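Local coordinates for protein mevalonate diphosphate decarboxylase (Legionella pneumophila, PDB 3LTO) that probably catalyses the ATP-dependent decarboxylation of mevalonate diphosphate, a step in isoprenoid lipid biosynthesis, at residues L45-T50 and F87-G92. Sequence-based numbering, arbitrary orientation.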
loop_
_atom_site.group_PDB
_atom_site.type_symbol
_atom_site.label_atom_id
_atom_site.label_comp_id
_atom_site.label_asym_id
_atom_site.label_seq_id
_atom_site.Cartn_x
_atom_site.Cartn_y
_atom_site.Cartn_z
ATOM N N LEU A 45 -18.642 -12.462 20.803
ATOM C CA LEU A 45 -17.529 -13.095 21.483
ATOM C C LEU A 45 -17.816 -13.167 22.965
ATOM O O LEU A 45 -18.275 -12.197 23.559
ATOM C CB LEU A 45 -16.232 -12.310 21.267
ATOM C CG LEU A 45 -15.619 -12.347 19.874
ATOM C CD1 LEU A 45 -14.388 -11.435 19.845
ATOM C CD2 LEU A 45 -15.241 -13.787 19.521
ATOM N N GLU A 46 -17.552 -14.330 23.547
ATOM C CA GLU A 46 -17.730 -14.545 24.973
ATOM C C GLU A 46 -16.418 -15.153 25.439
ATOM O O GLU A 46 -15.930 -16.124 24.858
ATOM C CB GLU A 46 -18.875 -15.521 25.260
ATOM C CG GLU A 46 -20.201 -15.124 24.639
ATOM C CD GLU A 46 -21.368 -15.946 25.164
ATOM O OE1 GLU A 46 -21.258 -17.190 25.205
ATOM O OE2 GLU A 46 -22.402 -15.346 25.525
ATOM N N LYS A 47 -15.841 -14.575 26.480
ATOM C CA LYS A 47 -14.588 -15.078 27.004
ATOM C C LYS A 47 -14.771 -16.484 27.585
ATOM O O LYS A 47 -15.799 -16.782 28.189
ATOM C CB LYS A 47 -14.070 -14.105 28.063
ATOM C CG LYS A 47 -12.708 -14.448 28.617
ATOM C CD LYS A 47 -12.064 -13.229 29.257
ATOM C CE LYS A 47 -12.914 -12.650 30.369
ATOM N NZ LYS A 47 -12.245 -11.454 30.961
ATOM N N LEU A 48 -13.792 -17.356 27.361
ATOM C CA LEU A 48 -13.833 -18.715 27.892
ATOM C C LEU A 48 -12.720 -18.823 28.935
ATOM O O LEU A 48 -11.773 -18.030 28.925
ATOM C CB LEU A 48 -13.596 -19.743 26.789
ATOM C CG LEU A 48 -14.663 -19.919 25.707
ATOM C CD1 LEU A 48 -14.099 -20.773 24.590
ATOM C CD2 LEU A 48 -15.909 -20.567 26.289
ATOM N N PRO A 49 -12.821 -19.796 29.855
ATOM C CA PRO A 49 -11.809 -19.990 30.902
ATOM C C PRO A 49 -10.478 -20.503 30.358
ATOM O O PRO A 49 -9.414 -20.199 30.905
ATOM C CB PRO A 49 -12.462 -21.011 31.838
ATOM C CG PRO A 49 -13.939 -20.818 31.599
ATOM C CD PRO A 49 -13.998 -20.648 30.104
ATOM N N THR A 50 -10.550 -21.287 29.285
ATOM C CA THR A 50 -9.367 -21.867 28.655
ATOM C C THR A 50 -8.596 -20.861 27.809
ATOM O O THR A 50 -8.907 -19.673 27.796
ATOM C CB THR A 50 -9.752 -23.043 27.738
ATOM O OG1 THR A 50 -8.566 -23.594 27.144
ATOM C CG2 THR A 50 -10.682 -22.569 26.630
ATOM N N PHE A 87 -2.842 -7.879 19.829
ATOM C CA PHE A 87 -3.090 -7.148 21.072
ATOM C C PHE A 87 -2.290 -7.719 22.240
ATOM O O PHE A 87 -2.317 -7.167 23.337
ATOM C CB PHE A 87 -4.582 -7.190 21.423
ATOM C CG PHE A 87 -5.425 -6.219 20.642
ATOM C CD1 PHE A 87 -5.696 -4.950 21.150
ATOM C CD2 PHE A 87 -5.958 -6.577 19.407
ATOM C CE1 PHE A 87 -6.489 -4.051 20.440
ATOM C CE2 PHE A 87 -6.750 -5.691 18.690
ATOM C CZ PHE A 87 -7.018 -4.423 19.206
ATOM N N GLY A 88 -1.585 -8.823 22.005
ATOM C CA GLY A 88 -0.803 -9.445 23.063
ATOM C C GLY A 88 -1.671 -10.053 24.153
ATOM O O GLY A 88 -1.300 -10.065 25.325
ATOM N N TYR A 89 -2.833 -10.567 23.764
ATOM C CA TYR A 89 -3.759 -11.172 24.708
ATOM C C TYR A 89 -3.642 -12.687 24.721
ATOM O O TYR A 89 -3.371 -13.308 23.693
ATOM C CB TYR A 89 -5.194 -10.802 24.339
ATOM C CG TYR A 89 -6.242 -11.369 25.266
ATOM C CD1 TYR A 89 -6.558 -10.729 26.463
ATOM C CD2 TYR A 89 -6.950 -12.522 24.929
ATOM C CE1 TYR A 89 -7.555 -11.207 27.296
ATOM C CE2 TYR A 89 -7.964 -13.021 25.769
ATOM C CZ TYR A 89 -8.258 -12.350 26.948
ATOM O OH TYR A 89 -9.264 -12.800 27.775
ATOM N N VAL A 90 -3.859 -13.279 25.890
ATOM C CA VAL A 90 -3.806 -14.725 26.034
ATOM C C VAL A 90 -5.114 -15.169 26.676
ATOM O O VAL A 90 -5.428 -14.762 27.791
ATOM C CB VAL A 90 -2.632 -15.175 26.931
ATOM C CG1 VAL A 90 -2.625 -16.709 27.050
ATOM C CG2 VAL A 90 -1.304 -14.683 26.347
ATOM N N GLY A 91 -5.876 -15.993 25.968
ATOM C CA GLY A 91 -7.148 -16.464 26.493
ATOM C C GLY A 91 -8.043 -16.879 25.344
ATOM O O GLY A 91 -7.924 -16.339 24.240
ATOM N N GLY A 92 -8.937 -17.832 25.589
ATOM C CA GLY A 92 -9.820 -18.300 24.534
ATOM C C GLY A 92 -11.168 -17.608 24.514
ATOM O O GLY A 92 -11.574 -16.991 25.497
HETATM O O HOH W 1 -9.008 -12.215 30.314
#
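Gly92 is gripped through both of its backbone polar groups by the backbone of Leu48 and Thr50: Gly92 N donates to Thr50 O over 2.9 Å, and Leu48 N returns a bond of 2.9 Å to Gly92 O. The second is the straighter, 164° at the hydrogen, although Leu48 N stands above the plane of the Gly92 carbonyl, 41° out of it. Leu48 CB lies 3.7 Å from Gly92 O and comes against the glycine backbone, and the Leu48 side chain also touches Leu94 of strand 93-99. The pair illustrates how two backbone bonds to a single residue can tie a loop to a neighbouring chain set at about a right angle to it, just outside the antiparallel pairing of two strands. Strands 31-47 and 93-99 belong to the mixed sheet of the N-terminal domain, of the ribosomal S5-like class found in GHMP-type enzymes, and Glu46 already pairs through its backbone with Leu94. Segment 87-92 arrives from helix 71-87, whose C-terminal end closes in a Schellman motif with Gly88 at positive phi. Beyond it, Tyr89 CG is anti to the backbone N, and the side chain crosses that of Lys47 at about a right angle. Tyr89 OH lies 3.2 Å from Lys47 CD, against the aliphatic part of the lysine, while Leu128 of helix 110-129 meets both side chains. The lysine chain bends at chi3 (58°), which sets CE off the extended course. One water bridges the two ends, 2.6 Å from Tyr89 OH and only weakly held by Lys47 NZ at 3.4 Å. Gly91, whose extended backbone with positive phi calls for glycine, offers its carbonyl O to Lys84 NZ of the preceding helix.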